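Local coordinates for hypothetical protein ST1444 (Sulfolobus tokodaii, PDB 2EO0) that acts as a structure-specific endonuclease that resolves Holliday junctions, nicking opposing strands of four-way DNA junctions during recombination, probably with magnesium as cofactor, at residues A[42-47]-A[54-59]; A[86-91]-A[101-106]. All coordinates share one frame; numbering follows the deposited sequence.

Contact 1 (A[42-47]-A[54-59]); sequences HVPDII and IILIEV
Asp45 and Glu58 bring two carboxylates together where an antiparallel hairpin, strand 46-50 with strand 53-61, opens at the heart of the chain. Asp45 OD2 lies 3.0 Å from Glu58 OE2, and the two carboxylate planes are turned 61° apart. Both carboxylates point into one spot, consistent with a shared metal. Glu58 reaches this position with CG anti to its backbone N (chi1 -176°) and a bend at chi2, which brings OE1 round to a weak bond from Asp45 N. The carboxylate of Asp45 is tied to the other strand as well: Val59 N donates to OD2 at 2.8 Å, approaching on the anti side and 30° out of the carboxylate plane. The cluster matches the metal site of the PD-(D/E)XK nuclease core, where Asp45, Glu58 and Glu15 of helix 13-24 probably bind magnesium. A classic beta bulge sets Asp45 and Ile46 together opposite Ile57, where regular pairing ends. Beyond it Ile46 and Ile57 form a hydrogen-bonded pair, with Ile46 N to Ile57 O and Ile57 N to Ile46 O each 2.9 Å. Their CB atoms meet on one face of the sheet, where Ile46 CD1 also touches Val59 CG2 at 3.8 Å. On the other face Ile47 and Leu56 lie side by side, Ile47 CG1 3.8 Å from Leu56 CD2, and the ring of Pro44 rests its CG on Leu56 CB at 4.0 Å. Phe81 of helix 72-85 packs on both Pro44 and Ile47.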
loop_
_atom_site.group_PDB
_atom_site.type_symbol
_atom_site.label_atom_id
_atom_site.label_comp_id
_atom_site.label_asym_id
_atom_site.label_seq_id
_atom_site.Cartn_x
_atom_site.Cartn_y
_atom_site.Cartn_z
ATOM N N HIS A 42 12.055 -8.667 2.105
ATOM C CA HIS A 42 12.190 -7.214 2.106
ATOM C C HIS A 42 10.893 -6.473 1.839
ATOM O O HIS A 42 10.909 -5.282 1.557
ATOM C CB HIS A 42 13.269 -6.759 1.132
ATOM C CG HIS A 42 14.626 -7.256 1.495
ATOM N ND1 HIS A 42 15.768 -6.850 0.849
ATOM C CD2 HIS A 42 15.020 -8.126 2.452
ATOM C CE1 HIS A 42 16.810 -7.450 1.393
ATOM N NE2 HIS A 42 16.381 -8.227 2.368
ATOM N N VAL A 43 9.769 -7.180 1.937
ATOM C CA VAL A 43 8.466 -6.548 1.765
ATOM C C VAL A 43 7.746 -6.598 3.110
ATOM O O VAL A 43 7.644 -7.666 3.722
ATOM C CB VAL A 43 7.612 -7.280 0.702
ATOM C CG1 VAL A 43 8.331 -7.258 -0.667
ATOM C CG2 VAL A 43 7.359 -8.727 1.155
ATOM N N PRO A 44 7.257 -5.449 3.606
ATOM C CA PRO A 44 6.543 -5.444 4.899
ATOM C C PRO A 44 5.462 -6.531 4.893
ATOM O O PRO A 44 4.832 -6.795 3.860
ATOM C CB PRO A 44 5.944 -4.041 4.969
ATOM C CG PRO A 44 6.953 -3.212 4.237
ATOM C CD PRO A 44 7.310 -4.102 3.027
ATOM N N ASP A 45 5.243 -7.167 6.035
ATOM C CA ASP A 45 4.262 -8.243 6.081
ATOM C C ASP A 45 2.864 -7.756 5.861
ATOM O O ASP A 45 2.018 -8.470 5.309
ATOM C CB ASP A 45 4.337 -8.974 7.420
ATOM C CG ASP A 45 5.714 -9.523 7.686
ATOM O OD1 ASP A 45 6.415 -9.813 6.682
ATOM O OD2 ASP A 45 6.086 -9.660 8.874
ATOM N N ILE A 46 2.628 -6.525 6.298
ATOM C CA ILE A 46 1.323 -5.920 6.181
ATOM C C ILE A 46 1.439 -4.524 5.633
ATOM O O ILE A 46 2.265 -3.740 6.077
ATOM C CB ILE A 46 0.626 -5.806 7.560
ATOM C CG1 ILE A 46 0.432 -7.203 8.170
ATOM C CG2 ILE A 46 -0.722 -5.066 7.402
ATOM C CD1 ILE A 46 -0.051 -7.158 9.587
ATOM N N ILE A 47 0.579 -4.221 4.677
ATOM C CA ILE A 47 0.537 -2.908 4.083
ATOM C C ILE A 47 -0.895 -2.478 4.268
ATOM O O ILE A 47 -1.817 -3.106 3.736
ATOM C CB ILE A 47 0.902 -2.960 2.586
ATOM C CG1 ILE A 47 2.372 -3.344 2.447
ATOM C CG2 ILE A 47 0.580 -1.636 1.941
ATOM C CD1 ILE A 47 2.866 -3.412 1.039
ATOM N N ILE A 54 -0.284 5.833 4.565
ATOM C CA ILE A 54 0.308 4.518 4.333
ATOM C C ILE A 54 0.981 3.995 5.588
ATOM O O ILE A 54 1.876 4.661 6.132
ATOM C CB ILE A 54 1.442 4.592 3.262
ATOM C CG1 ILE A 54 0.930 5.194 1.946
ATOM C CG2 ILE A 54 2.061 3.217 3.049
ATOM C CD1 ILE A 54 2.102 5.545 0.951
ATOM N N ILE A 55 0.577 2.820 6.059
ATOM C CA ILE A 55 1.254 2.257 7.219
ATOM C C ILE A 55 1.770 0.859 6.909
ATOM O O ILE A 55 1.046 -0.030 6.432
ATOM C CB ILE A 55 0.377 2.267 8.497
ATOM C CG1 ILE A 55 -0.913 1.507 8.259
ATOM C CG2 ILE A 55 0.040 3.738 8.897
ATOM C CD1 ILE A 55 -1.805 1.480 9.489
ATOM N N LEU A 56 3.062 0.694 7.141
ATOM C CA LEU A 56 3.720 -0.558 6.873
ATOM C C LEU A 56 4.006 -1.280 8.190
ATOM O O LEU A 56 4.446 -0.660 9.174
ATOM C CB LEU A 56 5.004 -0.260 6.103
ATOM C CG LEU A 56 4.787 0.613 4.847
ATOM C CD1 LEU A 56 6.120 0.972 4.193
ATOM C CD2 LEU A 56 3.902 -0.138 3.872
ATOM N N ILE A 57 3.731 -2.580 8.229
ATOM C CA ILE A 57 3.981 -3.324 9.444
ATOM C C ILE A 57 4.666 -4.646 9.216
ATOM O O ILE A 57 4.223 -5.476 8.430
ATOM C CB ILE A 57 2.687 -3.605 10.228
ATOM C CG1 ILE A 57 1.884 -2.309 10.415
ATOM C CG2 ILE A 57 3.034 -4.200 11.598
ATOM C CD1 ILE A 57 0.488 -2.552 10.916
ATOM N N GLU A 58 5.767 -4.828 9.924
ATOM C CA GLU A 58 6.534 -6.055 9.874
ATOM C C GLU A 58 6.177 -6.734 11.208
ATOM O O GLU A 58 6.278 -6.139 12.280
ATOM C CB GLU A 58 8.021 -5.691 9.772
ATOM C CG GLU A 58 9.002 -6.842 9.604
ATOM C CD GLU A 58 8.687 -7.759 8.443
ATOM O OE1 GLU A 58 8.185 -7.272 7.404
ATOM O OE2 GLU A 58 8.960 -8.976 8.581
ATOM N N VAL A 59 5.718 -7.971 11.130
ATOM C CA VAL A 59 5.328 -8.703 12.313
ATOM C C VAL A 59 6.274 -9.838 12.674
ATOM O O VAL A 59 6.580 -10.688 11.857
ATOM C CB VAL A 59 3.911 -9.283 12.146
ATOM C CG1 VAL A 59 3.476 -9.991 13.449
ATOM C CG2 VAL A 59 2.941 -8.164 11.742
#

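Contact 2 (A[86-91]-A[101-106]); sequences GGELFL and FIKFDM
Leu89 and Phe104 carry the apolar side of this contact. Leu89 CD2 sits over one face of the Phe104 ring, 3.7 Å from its centroid and 23° off the normal, displaced toward the rim: a CH-pi contact. Phe104 swings CG anti to its backbone N (chi1 -151°), which lays the ring alongside Leu89 and puts its CD1 3.9 Å from Leu91 CB. An alanine here would probably leave a gap beside Leu89 and Leu91 and deprive Leu89 of the ring face it rests on. Leu91 and Ile102 lie side by side on the same face of the sheet, their CD2 and CD1 tips touching. Backbone bonds pair the two antiparallel strands of this beta hairpin, 88-95 and 98-103: Leu91 N gives to Ile102 O at 2.9 Å and Ile102 N to Leu91 O at 3.0 Å. Phe104 N then donates to Leu89 O at 3.0 Å, extending the pairing to the first residue of the 3-10 turn. The charged pair is looser: Lys103 NZ stands 3.9 Å from Glu88 OE1, a long salt bridge, while Glu88 OE2 is held by Tyr134 and Lys138 of helix 128-143. Strand 98-103 forms one edge of the five-stranded sheet within this chain; helix 72-85 packs on Leu89 and Phe104 through Ala82, Ile78 and Arg79, and helix 128-143 receives Phe90 and Phe101 on Leu131.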
loop_
_atom_site.group_PDB
_atom_site.type_symbol
_atom_site.label_atom_id
_atom_site.label_comp_id
_atom_site.label_asym_id
_atom_site.label_seq_id
_atom_site.Cartn_x
_atom_site.Cartn_y
_atom_site.Cartn_z
ATOM N N GLY A 86 7.102 5.921 0.996
ATOM C CA GLY A 86 6.795 7.111 1.769
ATOM C C GLY A 86 5.846 6.779 2.909
ATOM O O GLY A 86 5.226 7.673 3.489
ATOM N N GLY A 87 5.736 5.492 3.241
ATOM C CA GLY A 87 4.848 5.096 4.324
ATOM C C GLY A 87 5.498 4.979 5.701
ATOM O O GLY A 87 6.701 4.788 5.820
ATOM N N GLU A 88 4.704 5.117 6.754
ATOM C CA GLU A 88 5.228 4.995 8.107
ATOM C C GLU A 88 5.379 3.517 8.427
ATOM O O GLU A 88 4.410 2.762 8.397
ATOM C CB GLU A 88 4.289 5.638 9.107
ATOM C CG GLU A 88 4.602 7.073 9.370
ATOM C CD GLU A 88 4.563 7.384 10.852
ATOM O OE1 GLU A 88 5.553 7.084 11.568
ATOM O OE2 GLU A 88 3.526 7.915 11.295
ATOM N N LEU A 89 6.605 3.115 8.728
ATOM C CA LEU A 89 6.909 1.730 9.013
ATOM C C LEU A 89 6.947 1.407 10.513
ATOM O O LEU A 89 7.600 2.117 11.281
ATOM C CB LEU A 89 8.249 1.392 8.377
ATOM C CG LEU A 89 8.665 -0.033 8.637
ATOM C CD1 LEU A 89 7.680 -0.926 7.932
ATOM C CD2 LEU A 89 10.095 -0.267 8.182
ATOM N N PHE A 90 6.270 0.327 10.908
ATOM C CA PHE A 90 6.212 -0.111 12.303
ATOM C C PHE A 90 6.652 -1.566 12.492
ATOM O O PHE A 90 6.514 -2.407 11.590
ATOM C CB PHE A 90 4.781 -0.019 12.860
ATOM C CG PHE A 90 4.232 1.386 12.938
ATOM C CD1 PHE A 90 3.811 2.053 11.793
ATOM C CD2 PHE A 90 4.143 2.043 14.159
ATOM C CE1 PHE A 90 3.314 3.339 11.862
ATOM C CE2 PHE A 90 3.642 3.340 14.238
ATOM C CZ PHE A 90 3.227 3.989 13.087
ATOM N N LEU A 91 7.160 -1.859 13.684
ATOM C CA LEU A 91 7.536 -3.227 14.036
ATOM C C LEU A 91 6.456 -3.747 15.001
ATOM O O LEU A 91 6.252 -3.194 16.089
ATOM C CB LEU A 91 8.900 -3.265 14.733
ATOM C CG LEU A 91 9.293 -4.593 15.394
ATOM C CD1 LEU A 91 9.566 -5.623 14.346
ATOM C CD2 LEU A 91 10.560 -4.397 16.285
ATOM N N PHE A 101 3.432 -2.776 19.138
ATOM C CA PHE A 101 3.906 -2.083 17.952
ATOM C C PHE A 101 4.721 -0.872 18.336
ATOM O O PHE A 101 4.290 -0.081 19.156
ATOM C CB PHE A 101 2.708 -1.567 17.140
ATOM C CG PHE A 101 1.757 -2.633 16.730
ATOM C CD1 PHE A 101 1.950 -3.326 15.548
ATOM C CD2 PHE A 101 0.687 -2.983 17.557
ATOM C CE1 PHE A 101 1.078 -4.366 15.189
ATOM C CE2 PHE A 101 -0.180 -4.010 17.217
ATOM C CZ PHE A 101 0.012 -4.705 16.034
ATOM N N ILE A 102 5.882 -0.713 17.727
ATOM C CA ILE A 102 6.697 0.474 17.961
ATOM C C ILE A 102 7.105 0.989 16.585
ATOM O O ILE A 102 6.995 0.260 15.592
ATOM C CB ILE A 102 7.975 0.149 18.743
ATOM C CG1 ILE A 102 8.668 -1.044 18.093
ATOM C CG2 ILE A 102 7.642 -0.123 20.210
ATOM C CD1 ILE A 102 10.067 -1.271 18.599
ATOM N N LYS A 103 7.554 2.241 16.517
ATOM C CA LYS A 103 8.019 2.805 15.247
ATOM C C LYS A 103 9.292 2.045 14.906
ATOM O O LYS A 103 10.154 1.836 15.764
ATOM C CB LYS A 103 8.373 4.286 15.374
ATOM C CG LYS A 103 7.213 5.246 15.300
ATOM C CD LYS A 103 7.703 6.665 15.579
ATOM C CE LYS A 103 6.756 7.744 15.017
ATOM N NZ LYS A 103 5.336 7.630 15.469
ATOM N N PHE A 104 9.412 1.626 13.654
ATOM C CA PHE A 104 10.595 0.890 13.240
ATOM C C PHE A 104 11.885 1.677 13.545
ATOM O O PHE A 104 12.971 1.096 13.675
ATOM C CB PHE A 104 10.509 0.582 11.757
ATOM C CG PHE A 104 11.223 -0.651 11.377
ATOM C CD1 PHE A 104 10.605 -1.886 11.507
ATOM C CD2 PHE A 104 12.524 -0.589 10.887
ATOM C CE1 PHE A 104 11.269 -3.057 11.152
ATOM C CE2 PHE A 104 13.201 -1.758 10.526
ATOM C CZ PHE A 104 12.565 -2.998 10.660
ATOM N N ASP A 105 11.744 2.997 13.666
ATOM C CA ASP A 105 12.862 3.889 13.967
ATOM C C ASP A 105 13.443 3.679 15.357
ATOM O O ASP A 105 14.498 4.215 15.675
ATOM C CB ASP A 105 12.429 5.349 13.847
ATOM C CG ASP A 105 12.104 5.737 12.433
ATOM O OD1 ASP A 105 12.689 5.113 11.506
ATOM O OD2 ASP A 105 11.282 6.676 12.247
ATOM N N MET A 106 12.747 2.912 16.185
ATOM C CA MET A 106 13.222 2.647 17.538
ATOM C C MET A 106 14.305 1.573 17.555
ATOM O O MET A 106 15.005 1.409 18.550
ATOM C CB MET A 106 12.062 2.221 18.440
ATOM C CG MET A 106 10.964 3.272 18.588
ATOM S SD MET A 106 11.422 4.678 19.637
ATOM C CE MET A 106 10.430 4.255 21.117
#

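How the contacts relate
From the N terminus, helix 13-24 and strand 28-30 come first; contact 1 then closes the short turn between strands 46-50 and 53-61. The chain goes on through strand 68-70 and helix 72-85 before strand 88-95 returns parallel to strand 53-61, and contact 2 closes the second hairpin with strand 98-103. The two loops follow in series, neither nesting nor crossing. Their meeting line is the 53-61/88-95 pair: Leu56 O lies 2.7 Å from Phe90 N and Leu56 N 2.8 Å from Glu88 O, both probable hydrogen bonds, with Leu89 CD1 packed on Leu56 CB. This pairing joins the two hairpins within the mixed sheet, which strand 28-30 extends beside strand 46-50.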